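Local coordinates for ribosomal protein uL16 3-hydroxylase (Escherichia coli, PDB 4CCL) that hydroxylates an arginine of ribosomal protein uL16 at its C-3 carbon, using ferrous iron, 2-oxoglutarate and dioxygen, at residues R107-P118 with E193-A204. Numbering follows the deposited sequence.
Sequences RIDDLMISFSVP and ENAMNYSVGFRA. With SO4 (sulfate ion), chain L.
Ile108 lays CG1 over one face of the Phe202 ring, 4.1 Å from its centroid, as a CH-pi contact. The Arg107 guanidinium, whose NE forms a salt bridge with Asp230 of the second subunit, carries Ala204 CB on one face, while its NH1 gives Arg203 O a weak hydrogen bond. Asn194 ND2 meets the edge of the Phe115 ring at CZ, and the Tyr198 ring has Leu111 CD1 at its edge. Ile113 lies alongside Tyr198: with CG1 anti to the carbonyl carbon (chi1 -57°), CD1 comes 3.7 Å from Tyr198 CE2. Shortening Ile113 to an alanine is likely to leave a gap beside this ring and cost Met196 SE an apolar contact. Met196, present as selenomethionine, also makes an oblique Met-aromatic contact with Phe115. On the sheet face carrying Ser114 and Asn197, opposite Ile113 and Tyr198, Ser114 OG, inferred to bind substrate, donates to O1 (2.8 Å) of a sulfate ion, probably from the crystallisation liquor, which Arg140 also hydrogen-bonds. The backbones pair antiparallel, with a beta bulge between Ile108 and Leu111, where Asp109 N and Asp110 O both bond to Gly201. These two strands of the JmjC domain's cupin-type fold lie between strands 79-83 and 131-135; helix 37-45 packs on Ile113, Phe115 and Met196.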
ATOM      1  N   ARG B 107       7.252 -11.503  19.095  1.00 50.11           N
ATOM      2  CA  ARG B 107       8.414 -10.619  19.025  1.00 44.25           C
ATOM      3  C   ARG B 107       9.720 -11.331  18.661  1.00 48.71           C
ATOM      4  O   ARG B 107      10.657 -10.699  18.172  1.00 53.44           O
ATOM      5  CB  ARG B 107       8.583  -9.858  20.342  1.00 39.06           C
ATOM      6  CG  ARG B 107       7.488  -8.837  20.614  1.00 50.41           C
ATOM      7  CD  ARG B 107       7.769  -7.514  19.920  1.00 46.58           C
ATOM      8  NE  ARG B 107       8.802  -6.750  20.614  1.00 48.05           N
ATOM      9  CZ  ARG B 107      10.074  -6.681  20.231  1.00 46.84           C
ATOM     10  NH1 ARG B 107      10.480  -7.327  19.148  1.00 47.77           N
ATOM     11  NH2 ARG B 107      10.938  -5.958  20.927  1.00 38.99           N
ATOM     12  N   ILE B 108       9.784 -12.639  18.888  1.00 55.21           N
ATOM     13  CA  ILE B 108      11.013 -13.386  18.625  1.00 57.14           C
ATOM     14  C   ILE B 108      11.136 -13.678  17.128  1.00 52.48           C
ATOM     15  O   ILE B 108      10.131 -13.830  16.435  1.00 49.55           O
ATOM     16  CB  ILE B 108      11.096 -14.691  19.467  1.00 49.05           C
ATOM     17  CG1 ILE B 108      12.555 -15.094  19.697  1.00 57.93           C
ATOM     18  CG2 ILE B 108      10.311 -15.824  18.822  1.00 49.93           C
ATOM     19  CD1 ILE B 108      12.723 -16.366  20.510  1.00 59.09           C
ATOM     20  N   ASP B 109      12.364 -13.731  16.622  1.00 52.09           N
ATOM     21  CA  ASP B 109      12.553 -13.935  15.191  1.00 52.27           C
ATOM     22  C   ASP B 109      13.066 -15.329  14.854  1.00 54.33           C
ATOM     23  O   ASP B 109      12.290 -16.185  14.431  1.00 75.32           O
ATOM     24  CB  ASP B 109      13.506 -12.880  14.617  1.00 55.14           C
ATOM     25  CG  ASP B 109      13.583 -12.925  13.100  1.00 58.48           C
ATOM     26  OD1 ASP B 109      12.672 -13.506  12.476  1.00 58.68           O
ATOM     27  OD2 ASP B 109      14.548 -12.373  12.530  1.00 65.40           O
ATOM     28  N   ASP B 110      14.357 -15.556  15.088  1.00 51.17           N
ATOM     29  CA  ASP B 110      15.030 -16.800  14.714  1.00 49.61           C
ATOM     30  C   ASP B 110      16.421 -16.889  15.343  1.00 44.41           C
ATOM     31  O   ASP B 110      16.860 -15.970  16.036  1.00 51.06           O
ATOM     32  CB  ASP B 110      15.154 -16.917  13.189  1.00 51.37           C
ATOM     33  CG  ASP B 110      13.906 -17.486  12.539  1.00 64.05           C
ATOM     34  OD1 ASP B 110      13.346 -18.465  13.075  1.00 63.78           O
ATOM     35  OD2 ASP B 110      13.471 -16.937  11.505  1.00 65.57           O
ATOM     36  N   LEU B 111      17.114 -17.991  15.065  1.00 45.39           N
ATOM     37  CA  LEU B 111      18.441 -18.256  15.614  1.00 45.06           C
ATOM     38  C   LEU B 111      19.482 -18.250  14.496  1.00 52.04           C
ATOM     39  O   LEU B 111      19.468 -19.127  13.631  1.00 53.32           O
ATOM     40  CB  LEU B 111      18.437 -19.620  16.320  1.00 48.36           C
ATOM     41  CG  LEU B 111      19.511 -20.031  17.342  1.00 50.60           C
ATOM     42  CD1 LEU B 111      20.881 -20.233  16.725  1.00 48.23           C
ATOM     43  CD2 LEU B 111      19.595 -19.026  18.466  1.00 56.81           C
HETATM   44  N   MSE B 112      20.392 -17.280  14.518  1.00 54.09           N
HETATM   45  CA  MSE B 112      21.469 -17.271  13.528  1.00 54.31           C
HETATM   46  C   MSE B 112      22.802 -17.625  14.185  1.00 55.81           C
HETATM   47  O   MSE B 112      23.114 -17.145  15.273  1.00 52.54           O
HETATM   48  CB  MSE B 112      21.532 -15.932  12.773  1.00 57.50           C
HETATM   49  CG  MSE B 112      22.476 -14.877  13.353  1.00 71.98           C
HETATM   50 SE   MSE B 112      24.334 -15.042  12.736  1.00 82.82          SE
HETATM   51  CE  MSE B 112      25.073 -13.518  13.694  1.00 51.49           C
ATOM     52  N   ILE B 113      23.577 -18.485  13.531  1.00 53.74           N
ATOM     53  CA  ILE B 113      24.835 -18.957  14.106  1.00 53.33           C
ATOM     54  C   ILE B 113      26.037 -18.421  13.338  1.00 61.33           C
ATOM     55  O   ILE B 113      26.025 -18.387  12.112  1.00 64.65           O
ATOM     56  CB  ILE B 113      24.906 -20.501  14.114  1.00 50.46           C
ATOM     57  CG1 ILE B 113      23.726 -21.083  14.888  1.00 49.49           C
ATOM     58  CG2 ILE B 113      26.224 -20.986  14.713  1.00 50.76           C
ATOM     59  CD1 ILE B 113      23.735 -22.590  14.985  1.00 60.49           C
ATOM     60  N   SER B 114      27.074 -18.002  14.056  1.00 52.91           N
ATOM     61  CA  SER B 114      28.312 -17.604  13.398  1.00 51.22           C
ATOM     62  C   SER B 114      29.501 -18.413  13.907  1.00 61.64           C
ATOM     63  O   SER B 114      29.661 -18.604  15.112  1.00 59.30           O
ATOM     64  CB  SER B 114      28.576 -16.105  13.575  1.00 50.41           C
ATOM     65  OG  SER B 114      28.937 -15.795  14.910  1.00 52.62           O
ATOM     66  N   PHE B 115      30.324 -18.896  12.982  1.00 62.03           N
ATOM     67  CA  PHE B 115      31.595 -19.513  13.340  1.00 63.06           C
ATOM     68  C   PHE B 115      32.728 -18.607  12.895  1.00 64.47           C
ATOM     69  O   PHE B 115      32.814 -18.243  11.726  1.00 66.93           O
ATOM     70  CB  PHE B 115      31.754 -20.894  12.697  1.00 56.90           C
ATOM     71  CG  PHE B 115      33.144 -21.463  12.821  1.00 63.54           C
ATOM     72  CD1 PHE B 115      33.591 -21.985  14.025  1.00 61.68           C
ATOM     73  CD2 PHE B 115      34.001 -21.477  11.733  1.00 63.93           C
ATOM     74  CE1 PHE B 115      34.866 -22.507  14.142  1.00 66.00           C
ATOM     75  CE2 PHE B 115      35.277 -22.000  11.843  1.00 63.80           C
ATOM     76  CZ  PHE B 115      35.710 -22.515  13.049  1.00 62.50           C
ATOM     77  N   SER B 116      33.601 -18.244  13.827  1.00 59.48           N
ATOM     78  CA  SER B 116      34.708 -17.356  13.503  1.00 64.15           C
ATOM     79  C   SER B 116      36.068 -17.879  13.968  1.00 66.88           C
ATOM     80  O   SER B 116      36.229 -18.307  15.107  1.00 68.08           O
ATOM     81  CB  SER B 116      34.454 -15.955  14.071  1.00 66.13           C
ATOM     82  OG  SER B 116      34.092 -16.015  15.440  1.00 70.00           O
ATOM     83  N   VAL B 117      37.042 -17.840  13.066  1.00 66.12           N
ATOM     84  CA  VAL B 117      38.434 -18.107  13.402  1.00 67.63           C
ATOM     85  C   VAL B 117      38.988 -16.811  13.999  1.00 72.70           C
ATOM     86  O   VAL B 117      38.361 -15.765  13.842  1.00 71.65           O
ATOM     87  CB  VAL B 117      39.219 -18.506  12.142  1.00 67.42           C
ATOM     88  CG1 VAL B 117      38.639 -19.776  11.545  1.00 64.14           C
ATOM     89  CG2 VAL B 117      39.192 -17.378  11.134  1.00 70.31           C
ATOM     90  N   PRO B 118      40.141 -16.870  14.698  1.00 73.39           N
ATOM     91  CA  PRO B 118      40.664 -15.672  15.373  1.00 64.02           C
ATOM     92  C   PRO B 118      40.761 -14.443  14.472  1.00 62.01           C
ATOM     93  O   PRO B 118      41.263 -14.527  13.353  1.00 66.31           O
ATOM     94  CB  PRO B 118      42.064 -16.108  15.805  1.00 63.55           C
ATOM     95  CG  PRO B 118      41.931 -17.559  16.044  1.00 60.43           C
ATOM     96  CD  PRO B 118      40.935 -18.067  15.035  1.00 77.76           C
ATOM     97  N   GLU B 193      39.813 -17.407  20.361  1.00 79.65           N
ATOM     98  CA  GLU B 193      39.966 -18.781  19.910  0.50 81.01           C
ATOM     99  C   GLU B 193      38.880 -19.063  18.876  1.00 83.29           C
ATOM    100  O   GLU B 193      38.070 -18.185  18.577  1.00 82.38           O
ATOM    101  CB  GLU B 193      39.892 -19.764  21.081  0.50 78.37           C
ATOM    102  CG  GLU B 193      41.109 -19.731  22.004  0.50 75.41           C
ATOM    103  CD  GLU B 193      40.882 -18.895  23.249  0.50 70.29           C
ATOM    104  OE1 GLU B 193      40.096 -19.328  24.120  0.50 64.03           O
ATOM    105  OE2 GLU B 193      41.487 -17.807  23.357  0.50 55.96           O
ATOM    106  N   ASN B 194      38.875 -20.263  18.302  1.00 83.10           N
ATOM    107  CA  ASN B 194      37.853 -20.633  17.325  1.00 71.30           C
ATOM    108  C   ASN B 194      36.496 -20.608  18.009  1.00 73.25           C
ATOM    109  O   ASN B 194      36.295 -21.275  19.020  1.00 78.61           O
ATOM    110  CB  ASN B 194      38.117 -22.034  16.775  1.00 72.91           C
ATOM    111  CG  ASN B 194      38.941 -22.024  15.503  1.00 76.44           C
ATOM    112  OD1 ASN B 194      39.404 -20.978  15.050  1.00 77.51           O
ATOM    113  ND2 ASN B 194      39.131 -23.203  14.919  1.00 80.45           N
ATOM    114  N   ALA B 195      35.550 -19.866  17.446  1.00 66.29           N
ATOM    115  CA  ALA B 195      34.348 -19.531  18.197  1.00 58.88           C
ATOM    116  C   ALA B 195      33.018 -19.788  17.491  1.00 61.67           C
ATOM    117  O   ALA B 195      32.896 -19.645  16.274  1.00 66.43           O
ATOM    118  CB  ALA B 195      34.420 -18.098  18.656  1.00 57.54           C
HETATM  119  N   MSE B 196      32.028 -20.166  18.294  1.00 57.05           N
HETATM  120  CA  MSE B 196      30.654 -20.325  17.841  1.00 54.24           C
HETATM  121  C   MSE B 196      29.738 -19.398  18.636  1.00 54.30           C
HETATM  122  O   MSE B 196      29.742 -19.409  19.868  1.00 51.43           O
HETATM  123  CB  MSE B 196      30.202 -21.779  18.001  1.00 51.88           C
HETATM  124  CG  MSE B 196      30.861 -22.735  17.021  1.00 62.38           C
HETATM  125 SE   MSE B 196      29.940 -22.787  15.301  1.00 84.10          SE
HETATM  126  CE  MSE B 196      28.739 -24.276  15.664  1.00 69.65           C
ATOM    127  N   ASN B 197      28.966 -18.584  17.923  1.00 49.09           N
ATOM    128  CA  ASN B 197      28.023 -17.673  18.559  1.00 48.41           C
ATOM    129  C   ASN B 197      26.600 -17.922  18.084  1.00 51.08           C
ATOM    130  O   ASN B 197      26.359 -18.142  16.893  1.00 54.87           O
ATOM    131  CB  ASN B 197      28.414 -16.215  18.304  1.00 47.57           C
ATOM    132  CG  ASN B 197      29.335 -15.662  19.375  1.00 53.31           C
ATOM    133  OD1 ASN B 197      29.426 -14.449  19.563  1.00 59.86           O
ATOM    134  ND2 ASN B 197      30.020 -16.550  20.088  1.00 54.38           N
ATOM    135  N   TYR B 198      25.662 -17.881  19.024  1.00 49.74           N
ATOM    136  CA  TYR B 198      24.270 -18.142  18.708  1.00 44.51           C
ATOM    137  C   TYR B 198      23.442 -16.918  19.039  1.00 47.98           C
ATOM    138  O   TYR B 198      23.208 -16.607  20.203  1.00 47.64           O
ATOM    139  CB  TYR B 198      23.764 -19.339  19.515  1.00 39.69           C
ATOM    140  CG  TYR B 198      24.637 -20.561  19.386  1.00 46.42           C
ATOM    141  CD1 TYR B 198      25.791 -20.696  20.152  1.00 43.53           C
ATOM    142  CD2 TYR B 198      24.319 -21.573  18.493  1.00 47.37           C
ATOM    143  CE1 TYR B 198      26.599 -21.804  20.035  1.00 41.45           C
ATOM    144  CE2 TYR B 198      25.121 -22.691  18.370  1.00 50.61           C
ATOM    145  CZ  TYR B 198      26.260 -22.799  19.145  1.00 51.92           C
ATOM    146  OH  TYR B 198      27.067 -23.904  19.028  1.00 54.82           O
ATOM    147  N   SER B 199      22.952 -16.253  18.003  1.00 48.25           N
ATOM    148  CA  SER B 199      22.170 -15.046  18.186  1.00 46.56           C
ATOM    149  C   SER B 199      20.681 -15.349  18.105  1.00 49.40           C
ATOM    150  O   SER B 199      20.175 -15.774  17.058  1.00 56.93           O
ATOM    151  CB  SER B 199      22.572 -13.984  17.158  1.00 45.19           C
ATOM    152  OG  SER B 199      23.926 -13.596  17.334  1.00 51.24           O
ATOM    153  N   VAL B 200      19.991 -15.129  19.219  1.00 42.28           N
ATOM    154  CA  VAL B 200      18.548 -15.230  19.245  1.00 39.91           C
ATOM    155  C   VAL B 200      18.089 -13.828  18.936  1.00 36.19           C
ATOM    156  O   VAL B 200      18.267 -12.907  19.744  1.00 42.00           O
ATOM    157  CB  VAL B 200      18.025 -15.594  20.644  1.00 46.49           C
ATOM    158  CG1 VAL B 200      16.503 -15.685  20.634  1.00 45.44           C
ATOM    159  CG2 VAL B 200      18.644 -16.890  21.133  1.00 46.16           C
ATOM    160  N   GLY B 201      17.505 -13.669  17.755  1.00 38.48           N
ATOM    161  CA  GLY B 201      17.125 -12.365  17.264  1.00 37.78           C
ATOM    162  C   GLY B 201      15.666 -12.080  17.521  1.00 42.12           C
ATOM    163  O   GLY B 201      14.870 -12.991  17.751  1.00 45.64           O
ATOM    164  N   PHE B 202      15.316 -10.803  17.466  1.00 45.52           N
ATOM    165  CA  PHE B 202      13.937 -10.387  17.656  1.00 42.98           C
ATOM    166  C   PHE B 202      13.496  -9.497  16.506  1.00 49.07           C
ATOM    167  O   PHE B 202      14.318  -9.014  15.728  1.00 66.40           O
ATOM    168  CB  PHE B 202      13.757  -9.694  19.009  1.00 37.43           C
ATOM    169  CG  PHE B 202      13.795 -10.639  20.179  1.00 44.79           C
ATOM    170  CD1 PHE B 202      15.000 -11.125  20.654  1.00 40.46           C
ATOM    171  CD2 PHE B 202      12.624 -11.052  20.791  1.00 42.00           C
ATOM    172  CE1 PHE B 202      15.039 -11.996  21.721  1.00 34.63           C
ATOM    173  CE2 PHE B 202      12.655 -11.924  21.861  1.00 37.13           C
ATOM    174  CZ  PHE B 202      13.865 -12.398  22.325  1.00 35.59           C
ATOM    175  N   ARG B 203      12.191  -9.304  16.384  1.00 63.17           N
ATOM    176  CA  ARG B 203      11.647  -8.551  15.269  1.00 57.99           C
ATOM    177  C   ARG B 203      10.533  -7.631  15.732  1.00 56.49           C
ATOM    178  O   ARG B 203       9.639  -8.044  16.469  1.00 50.46           O
ATOM    179  CB  ARG B 203      11.121  -9.509  14.199  1.00 58.26           C
ATOM    180  CG  ARG B 203      10.295 -10.649  14.767  1.00 59.85           C
ATOM    181  CD  ARG B 203       9.863 -11.630  13.693  1.00 63.90           C
ATOM    182  NE  ARG B 203       8.964 -11.019  12.720  1.00 71.88           N
ATOM    183  CZ  ARG B 203       8.291 -11.700  11.799  1.00 72.36           C
ATOM    184  NH1 ARG B 203       8.409 -13.020  11.730  1.00 73.96           N
ATOM    185  NH2 ARG B 203       7.495 -11.062  10.951  1.00 66.64           N
ATOM    186  N   ALA B 204      10.597  -6.374  15.310  1.00 58.10           N
ATOM    187  CA  ALA B 204       9.482  -5.469  15.516  1.00 56.20           C
ATOM    188  C   ALA B 204       9.257  -4.676  14.240  1.00 56.83           C
ATOM    189  O   ALA B 204      10.213  -4.250  13.591  1.00 56.49           O
ATOM    190  CB  ALA B 204       9.762  -4.540  16.684  1.00 55.18           C
TER
HETATM  191  S   SO4 L1375      28.190 -12.329  15.049  1.00 68.78           S
HETATM  192  O1  SO4 L1375      27.752 -13.474  15.842  1.00 62.68           O
HETATM  193  O2  SO4 L1375      27.172 -11.281  15.087  1.00 74.15           O
HETATM  194  O3  SO4 L1375      29.431 -11.795  15.599  1.00 75.26           O
HETATM  195  O4  SO4 L1375      28.402 -12.763  13.672  1.00 65.34           O
HETATM  196  O   HOH W   1      10.604 -15.005  11.985  1.00 60.37           O